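Local coordinates for secreted protein ASP-2 (Necator americanus, PDB 1U53) that is a secreted hookworm antigen of the pathogenesis-related-1 (CAP) family, studied as a vaccine candidate, whose precise role in infection remains uncertain, at residues F20-H24 with L146-V150; K46-M50 with C181-E185; F88-S93 with A152-C157. All coordinates share one frame; numbering follows the deposited sequence.

Contact 1. Residues F20-H24 with L146-V150. Unlike the reference sequence in segment 20-24: Met-23 (reference Leu).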
loop_
_atom_site.group_PDB
_atom_site.type_symbol
_atom_site.label_atom_id
_atom_site.label_comp_id
_atom_site.label_asym_id
_atom_site.label_seq_id
_atom_site.Cartn_x
_atom_site.Cartn_y
_atom_site.Cartn_z
ATOM N N PHE A 20 9.581 0.105 2.500
ATOM C CA PHE A 20 8.155 0.338 2.193
ATOM C C PHE A 20 7.943 0.587 0.706
ATOM O O PHE A 20 7.102 -0.028 0.084
ATOM C CB PHE A 20 7.611 1.557 2.964
ATOM C CG PHE A 20 7.098 1.229 4.334
ATOM C CD1 PHE A 20 6.062 0.304 4.513
ATOM C CD2 PHE A 20 7.653 1.820 5.452
ATOM C CE1 PHE A 20 5.580 -0.004 5.845
ATOM C CE2 PHE A 20 7.159 1.530 6.761
ATOM C CZ PHE A 20 6.140 0.617 6.928
ATOM N N LEU A 21 8.739 1.492 0.118
ATOM C CA LEU A 21 8.529 1.824 -1.275
ATOM C C LEU A 21 8.854 0.618 -2.195
ATOM O O LEU A 21 8.073 0.274 -3.101
ATOM C CB LEU A 21 9.413 3.022 -1.672
ATOM C CG LEU A 21 9.133 3.493 -3.093
ATOM C CD1 LEU A 21 7.693 4.094 -3.270
ATOM C CD2 LEU A 21 10.184 4.478 -3.535
ATOM N N GLU A 22 9.985 -0.043 -1.958
ATOM C CA GLU A 22 10.337 -1.191 -2.835
ATOM C C GLU A 22 9.331 -2.335 -2.761
ATOM O O GLU A 22 8.958 -2.895 -3.812
ATOM C CB GLU A 22 11.731 -1.692 -2.461
ATOM C CG GLU A 22 12.735 -0.620 -2.841
ATOM C CD GLU A 22 14.118 -0.924 -2.389
ATOM O OE1 GLU A 22 14.337 -2.066 -1.925
ATOM O OE2 GLU A 22 14.971 0.002 -2.492
ATOM N N MET A 23 8.895 -2.667 -1.545
ATOM C CA MET A 23 7.882 -3.703 -1.327
ATOM C C MET A 23 6.594 -3.312 -2.006
ATOM O O MET A 23 5.945 -4.118 -2.651
ATOM C CB MET A 23 7.547 -3.877 0.150
ATOM C CG MET A 23 8.613 -4.360 0.958
ATOM S SD MET A 23 8.412 -6.036 1.572
ATOM C CE MET A 23 6.823 -6.691 1.466
ATOM N N HIS A 24 6.182 -2.050 -1.858
ATOM C CA HIS A 24 4.938 -1.683 -2.563
ATOM C C HIS A 24 5.046 -1.814 -4.066
ATOM O O HIS A 24 4.143 -2.361 -4.733
ATOM C CB HIS A 24 4.470 -0.275 -2.193
ATOM C CG HIS A 24 3.678 -0.221 -0.912
ATOM N ND1 HIS A 24 4.239 -0.351 0.342
ATOM C CD2 HIS A 24 2.353 -0.015 -0.714
ATOM C CE1 HIS A 24 3.286 -0.261 1.260
ATOM N NE2 HIS A 24 2.130 -0.055 0.636
ATOM N N LEU A 146 3.399 7.405 -1.625
ATOM C CA LEU A 146 3.392 6.589 -0.433
ATOM C C LEU A 146 4.199 7.310 0.610
ATOM O O LEU A 146 5.253 7.861 0.289
ATOM C CB LEU A 146 4.107 5.242 -0.740
ATOM C CG LEU A 146 4.211 4.287 0.442
ATOM C CD1 LEU A 146 2.828 3.803 0.809
ATOM C CD2 LEU A 146 5.103 3.064 0.097
ATOM N N GLY A 147 3.747 7.308 1.860
ATOM C CA GLY A 147 4.603 7.846 2.935
ATOM C C GLY A 147 4.204 7.085 4.190
ATOM O O GLY A 147 3.014 6.933 4.440
ATOM N N CYS A 148 5.174 6.600 4.974
ATOM C CA CYS A 148 4.832 5.803 6.146
ATOM C C CYS A 148 5.648 6.198 7.357
ATOM O O CYS A 148 6.684 6.825 7.235
ATOM C CB CYS A 148 5.135 4.316 5.845
ATOM S SG CYS A 148 4.472 3.710 4.270
ATOM N N TYR A 149 5.206 5.740 8.518
ATOM C CA TYR A 149 5.992 5.951 9.735
ATOM C C TYR A 149 5.821 4.751 10.647
ATOM O O TYR A 149 4.710 4.194 10.743
ATOM C CB TYR A 149 5.548 7.243 10.424
ATOM C CG TYR A 149 6.531 7.746 11.472
ATOM C CD1 TYR A 149 7.577 8.603 11.107
ATOM C CD2 TYR A 149 6.431 7.337 12.806
ATOM C CE1 TYR A 149 8.493 9.013 12.061
ATOM C CE2 TYR A 149 7.334 7.752 13.748
ATOM C CZ TYR A 149 8.359 8.598 13.382
ATOM O OH TYR A 149 9.257 9.053 14.345
ATOM N N VAL A 150 6.905 4.368 11.334
ATOM C CA VAL A 150 6.928 3.270 12.319
ATOM C C VAL A 150 7.318 3.868 13.640
ATOM O O VAL A 150 8.382 4.545 13.747
ATOM C CB VAL A 150 7.956 2.206 11.962
ATOM C CG1 VAL A 150 7.965 1.076 12.995
ATOM C CG2 VAL A 150 7.710 1.674 10.519
#
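Phe-20, on helix 14-32, lays one face of its ring over Cys-148 of the central strand 145-152, and this is the tight part of the contact. Cys-148 CB makes a CH-pi contact 3.7 Å from the centroid of the Phe-20 ring, and Cys-148 SG adds a sulfur-aromatic contact at 3.8 Å over that face. Val-150 CG2 meets the ring at its edge, 3.8 Å from Phe-20 CE2. One helical turn after Phe-20, His-24 offers a face of its imidazole to Leu-146 CD2, 3.5 Å from His-24 ND1; Leu-146 CG, opposite its backbone N (chi1 178°), sends CD2 there. The imidazole is fixed in its rotation: ND1 donates to Phe-20 O (2.9 Å) from above the carbonyl plane, while His-24 N reaches that oxygen from the other face, and NE2 bonds to Tyr-163 OH. Packing slackens toward partly exposed Leu-21, whose CD1 stands 4.4 Å from Leu-146 CD2. The N-to-C directions of segments 20-24 and 146-150 make an angle of 130° within the alpha-beta-alpha sandwich of CAP proteins. Helix 97-109 flanks Phe-20 through Ala-101 and Ser-105; strand 157-164 lies alongside 145-152, its Val-159 and Cys-161 touching Phe-20, and the Cys-148 to Cys-161 disulfide joins the two strands.

Contact 2. Residues K46-M50 with C181-E185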
loop_
_atom_site.group_PDB
_atom_site.type_symbol
_atom_site.label_atom_id
_atom_site.label_comp_id
_atom_site.label_asym_id
_atom_site.label_seq_id
_atom_site.Cartn_x
_atom_site.Cartn_y
_atom_site.Cartn_z
ATOM N N LYS A 46 -4.142 -9.519 -14.691
ATOM C CA LYS A 46 -3.101 -8.582 -15.129
ATOM C C LYS A 46 -3.680 -7.188 -15.216
ATOM O O LYS A 46 -4.882 -7.006 -15.494
ATOM C CB LYS A 46 -2.501 -8.978 -16.486
ATOM C CG LYS A 46 -1.811 -10.343 -16.416
ATOM C CD LYS A 46 -1.354 -10.825 -17.816
ATOM C CE LYS A 46 -0.663 -12.196 -17.680
ATOM N NZ LYS A 46 -0.198 -12.709 -18.992
ATOM N N ALA A 47 -2.804 -6.209 -15.002
ATOM C CA ALA A 47 -3.203 -4.803 -14.901
ATOM C C ALA A 47 -2.637 -4.105 -16.115
ATOM O O ALA A 47 -1.423 -4.236 -16.381
ATOM C CB ALA A 47 -2.638 -4.174 -13.631
ATOM N N ALA A 48 -3.467 -3.292 -16.773
ATOM C CA ALA A 48 -3.065 -2.648 -18.039
ATOM C C ALA A 48 -2.201 -1.404 -17.845
ATOM O O ALA A 48 -1.515 -0.969 -18.784
ATOM C CB ALA A 48 -4.317 -2.249 -18.842
ATOM N N LYS A 49 -2.277 -0.794 -16.660
ATOM C CA LYS A 49 -1.589 0.487 -16.407
ATOM C C LYS A 49 -1.365 0.710 -14.912
ATOM O O LYS A 49 -1.765 1.756 -14.324
ATOM C CB LYS A 49 -2.330 1.672 -17.036
ATOM C CG LYS A 49 -3.774 1.873 -16.598
ATOM C CD LYS A 49 -4.411 3.075 -17.376
ATOM C CE LYS A 49 -3.709 4.386 -17.033
ATOM N NZ LYS A 49 -4.422 5.574 -17.732
ATOM N N MET A 50 -0.759 -0.290 -14.266
ATOM C CA MET A 50 -0.468 -0.140 -12.839
ATOM C C MET A 50 0.677 0.865 -12.656
ATOM O O MET A 50 1.789 0.680 -13.196
ATOM C CB MET A 50 -0.069 -1.516 -12.292
ATOM C CG MET A 50 0.278 -1.522 -10.827
ATOM S SD MET A 50 -1.140 -1.258 -9.737
ATOM C CE MET A 50 -1.999 -2.833 -9.844
ATOM N N CYS A 181 1.183 -2.869 -19.169
ATOM C CA CYS A 181 1.581 -1.698 -19.948
ATOM C C CYS A 181 0.788 -1.416 -21.236
ATOM O O CYS A 181 1.126 -0.489 -21.997
ATOM C CB CYS A 181 3.068 -1.728 -20.277
ATOM S SG CYS A 181 4.190 -1.228 -18.907
ATOM N N SER A 182 -0.268 -2.188 -21.468
ATOM C CA SER A 182 -1.045 -2.040 -22.696
ATOM C C SER A 182 -1.817 -0.743 -22.757
ATOM O O SER A 182 -2.245 -0.335 -23.851
ATOM C CB SER A 182 -1.977 -3.218 -22.905
ATOM O OG SER A 182 -2.864 -3.373 -21.812
ATOM N N LYS A 183 -2.014 -0.081 -21.617
ATOM C CA LYS A 183 -2.589 1.263 -21.628
ATOM C C LYS A 183 -1.619 2.292 -21.080
ATOM O O LYS A 183 -2.016 3.310 -20.539
ATOM C CB LYS A 183 -3.921 1.316 -20.859
ATOM C CG LYS A 183 -5.022 0.396 -21.383
ATOM C CD LYS A 183 -5.708 0.976 -22.591
ATOM C CE LYS A 183 -7.237 0.917 -22.420
ATOM N NZ LYS A 183 -7.717 1.907 -21.441
ATOM N N CYS A 184 -0.328 2.006 -21.239
ATOM C CA CYS A 184 0.724 2.828 -20.691
ATOM C C CYS A 184 1.673 3.240 -21.818
ATOM O O CYS A 184 2.157 2.397 -22.568
ATOM C CB CYS A 184 1.488 2.031 -19.618
ATOM S SG CYS A 184 2.812 2.916 -18.896
ATOM N N GLU A 185 1.931 4.533 -21.937
ATOM C CA GLU A 185 2.904 5.023 -22.910
ATOM C C GLU A 185 4.305 5.201 -22.312
ATOM O O GLU A 185 5.281 5.361 -23.047
ATOM C CB GLU A 185 2.433 6.361 -23.515
ATOM C CG GLU A 185 2.919 7.610 -22.785
ATOM C CD GLU A 185 2.424 8.887 -23.449
ATOM O OE1 GLU A 185 1.262 8.860 -23.948
ATOM O OE2 GLU A 185 3.174 9.907 -23.469
HETATM O O HOH W 1 0.524 -2.107 -16.198
#
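Ala-48 and Lys-49 rest against a type I beta turn, Cys-181 to Cys-184, in the cysteine-rich C-terminal part of the chain. The turn is closed by its own backbone bond from Cys-184 N to Cys-181 O, and disulfides from Cys-181 to Cys-187 and from Cys-184 to Cys-194 tie it to the small two-stranded hairpin that follows. The contact thus joins this disulfide-braced tail to the loop leading from helix 14-32 to strand 54-55.

Direct hydrogen bonding between the two loops is confined to the backbone. Lys-183 N donates to Ala-48 O over 3.0 Å, nearly straight at 165°, with the donor tilted 35° from the carbonyl plane. The amides of Cys-181 and Ser-182 also lie near Ala-48 O, but their angles are poor, leaving Lys-183 as the one amide of the turn that bonds to it.

A water extends the polar link. It donates to Ala-47 O and accepts from Met-50 N and Cys-181 N, bridging both loops through main-chain atoms.

The remaining contacts are van der Waals. Ala-48 CB packs beside Ser-182 OG, which is hydrogen-bonded to Glu-179 O; Ala-48 CB also lies 3.7 Å from Lys-183 CG. The aliphatic parts of the two lysines pass one another at a slant. Lys-183 NZ stays 6.2 Å from Lys-49 NZ, and its salt bridge to Glu-176 probably offsets the charge of Lys-183. With chi1 at 58°, Lys-49 CG is wedged between the backbone N and carbonyl carbon, and a bend at chi3 follows; this course brings Lys-49 CD to 3.9 Å from Lys-183 CB.

Contact 3. Residues F88-S93 with A152-C157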
loop_
_atom_site.group_PDB
_atom_site.type_symbol
_atom_site.label_atom_id
_atom_site.label_comp_id
_atom_site.label_asym_id
_atom_site.label_seq_id
_atom_site.Cartn_x
_atom_site.Cartn_y
_atom_site.Cartn_z
ATOM N N PHE A 88 -0.972 -1.039 10.962
ATOM C CA PHE A 88 -0.505 -2.382 11.360
ATOM C C PHE A 88 0.127 -2.266 12.722
ATOM O O PHE A 88 0.712 -1.226 13.056
ATOM C CB PHE A 88 0.549 -2.913 10.361
ATOM C CG PHE A 88 1.313 -4.150 10.824
ATOM C CD1 PHE A 88 0.814 -5.418 10.613
ATOM C CD2 PHE A 88 2.550 -4.010 11.447
ATOM C CE1 PHE A 88 1.557 -6.573 11.033
ATOM C CE2 PHE A 88 3.287 -5.145 11.902
ATOM C CZ PHE A 88 2.760 -6.428 11.676
ATOM N N MET A 89 0.023 -3.318 13.524
ATOM C CA MET A 89 0.786 -3.280 14.782
ATOM C C MET A 89 1.332 -4.663 15.095
ATOM O O MET A 89 0.747 -5.695 14.723
ATOM C CB MET A 89 -0.058 -2.795 15.953
ATOM C CG MET A 89 -1.266 -3.696 16.235
ATOM S SD MET A 89 -2.144 -3.117 17.688
ATOM C CE MET A 89 -1.124 -3.796 18.946
ATOM N N SER A 90 2.450 -4.647 15.830
ATOM C CA SER A 90 3.039 -5.847 16.392
ATOM C C SER A 90 3.282 -5.621 17.876
ATOM O O SER A 90 3.562 -4.525 18.294
ATOM C CB SER A 90 4.411 -6.058 15.742
ATOM O OG SER A 90 5.164 -7.029 16.436
ATOM N N SER A 91 3.227 -6.678 18.685
ATOM C CA SER A 91 3.528 -6.524 20.096
ATOM C C SER A 91 5.031 -6.396 20.379
ATOM O O SER A 91 5.392 -6.093 21.518
ATOM C CB SER A 91 3.029 -7.766 20.874
ATOM O OG SER A 91 3.853 -8.867 20.480
ATOM N N ASP A 92 5.889 -6.622 19.377
ATOM C CA ASP A 92 7.347 -6.426 19.531
ATOM C C ASP A 92 7.677 -4.947 19.342
ATOM O O ASP A 92 8.059 -4.529 18.245
ATOM C CB ASP A 92 8.061 -7.286 18.471
ATOM C CG ASP A 92 9.565 -7.363 18.646
ATOM O OD1 ASP A 92 10.123 -6.649 19.483
ATOM O OD2 ASP A 92 10.179 -8.152 17.879
ATOM N N SER A 93 7.549 -4.188 20.435
ATOM C CA SER A 93 7.718 -2.706 20.481
ATOM C C SER A 93 8.983 -2.224 19.856
ATOM O O SER A 93 9.017 -1.201 19.113
ATOM C CB SER A 93 7.677 -2.237 21.956
ATOM O OG SER A 93 6.316 -2.148 22.256
ATOM N N ALA A 152 7.843 3.192 17.835
ATOM C CA ALA A 152 7.979 2.236 18.918
ATOM C C ALA A 152 7.227 2.776 20.093
ATOM O O ALA A 152 7.764 3.600 20.851
ATOM C CB ALA A 152 9.439 2.060 19.293
ATOM N N CYS A 153 5.981 2.334 20.254
ATOM C CA CYS A 153 5.168 2.801 21.352
ATOM C C CYS A 153 5.470 1.964 22.568
ATOM O O CYS A 153 6.246 1.005 22.503
ATOM C CB CYS A 153 3.698 2.666 21.001
ATOM S SG CYS A 153 3.216 3.610 19.567
ATOM N N SER A 154 4.844 2.291 23.686
ATOM C CA SER A 154 5.195 1.590 24.924
ATOM C C SER A 154 4.920 0.095 24.810
ATOM O O SER A 154 5.741 -0.734 25.242
ATOM C CB SER A 154 4.424 2.183 26.102
ATOM O OG SER A 154 4.798 3.542 26.275
ATOM N N ASN A 155 3.786 -0.255 24.209
ATOM C CA ASN A 155 3.349 -1.648 24.146
ATOM C C ASN A 155 3.084 -2.228 22.768
ATOM O O ASN A 155 2.531 -3.322 22.664
ATOM C CB ASN A 155 2.105 -1.853 25.015
ATOM C CG ASN A 155 2.442 -1.849 26.490
ATOM O OD1 ASN A 155 3.589 -1.606 26.874
ATOM N ND2 ASN A 155 1.466 -2.138 27.320
ATOM N N MET A 156 3.485 -1.518 21.719
ATOM C CA MET A 156 3.342 -2.039 20.364
ATOM C C MET A 156 4.316 -1.314 19.455
ATOM O O MET A 156 4.733 -0.188 19.745
ATOM C CB MET A 156 1.922 -1.819 19.808
ATOM C CG MET A 156 1.556 -0.319 19.677
ATOM S SD MET A 156 -0.071 -0.163 18.895
ATOM C CE MET A 156 -0.362 1.562 19.264
ATOM N N CYS A 157 4.642 -1.955 18.345
ATOM C CA CYS A 157 5.353 -1.282 17.268
ATOM C C CYS A 157 4.212 -0.917 16.326
ATOM O O CYS A 157 3.483 -1.819 15.897
ATOM C CB CYS A 157 6.334 -2.241 16.579
ATOM S SG CYS A 157 7.092 -1.484 15.107
HETATM O O HOH W 2 4.334 -5.291 23.807
#
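An antiparallel beta bridge opens this contact, at the end of the CAP sheet where edge strand 84-90 pairs with the start of strand 157-164. Ser-90 and Cys-157 form a hydrogen-bonded pair: Ser-90 N donates to Cys-157 O (3.0 Å) and Cys-157 N to Ser-90 O (2.8 Å). The flanking CA atoms of Met-89 and Met-156 add CA-H...O contacts to the same two oxygens.

Beyond the bridge the chain leaves the strand through an ST turn, Ser-90 OG accepting from Asp-92 N, and Asp-92 centres an inverse gamma turn. This brings Ser-93 against the hairpin loop 152-157, where its OG lies 3.2 Å from Cys-153 O and its carbonyl O 3.3 Å from Ala-152 CB. A water donates to both Ser-91 O and Asn-155 O, linking the two segments. Cys-153, through its disulfide to Cys-70, anchors the loop to another part of the chain.

The two methionines cross at about a right angle. Met-156 CG is set between the backbone N and the carbonyl carbon (chi1 63°), and the straight chain beyond it runs across Met-89, which bends at chi3 to lay its terminal methyl, CE, 3.7 Å from Met-156 CB.

Contact 1 belongs to the core, whereas contacts 2 and 3 are partly buried and lie on opposite sides of the chain's centre, about 38 Å apart between their centres. Chemistry follows place: contact 1 joins helix to sheet through aromatic and aliphatic packing, while the two peripheral contacts rely on backbone hydrogen bonds and each include a bridging water. Contacts 1 and 3 reach the same sheet and touch where Val-150 CG1 meets Cys-157 SG at 3.4 Å. Contact 2 involves none of that sheet's strands, joining loops instead. All three include disulfide cysteines, but those of contact 2 brace the tail, that of contact 1 lies within the sheet, and that of contact 3 sits in a hairpin loop.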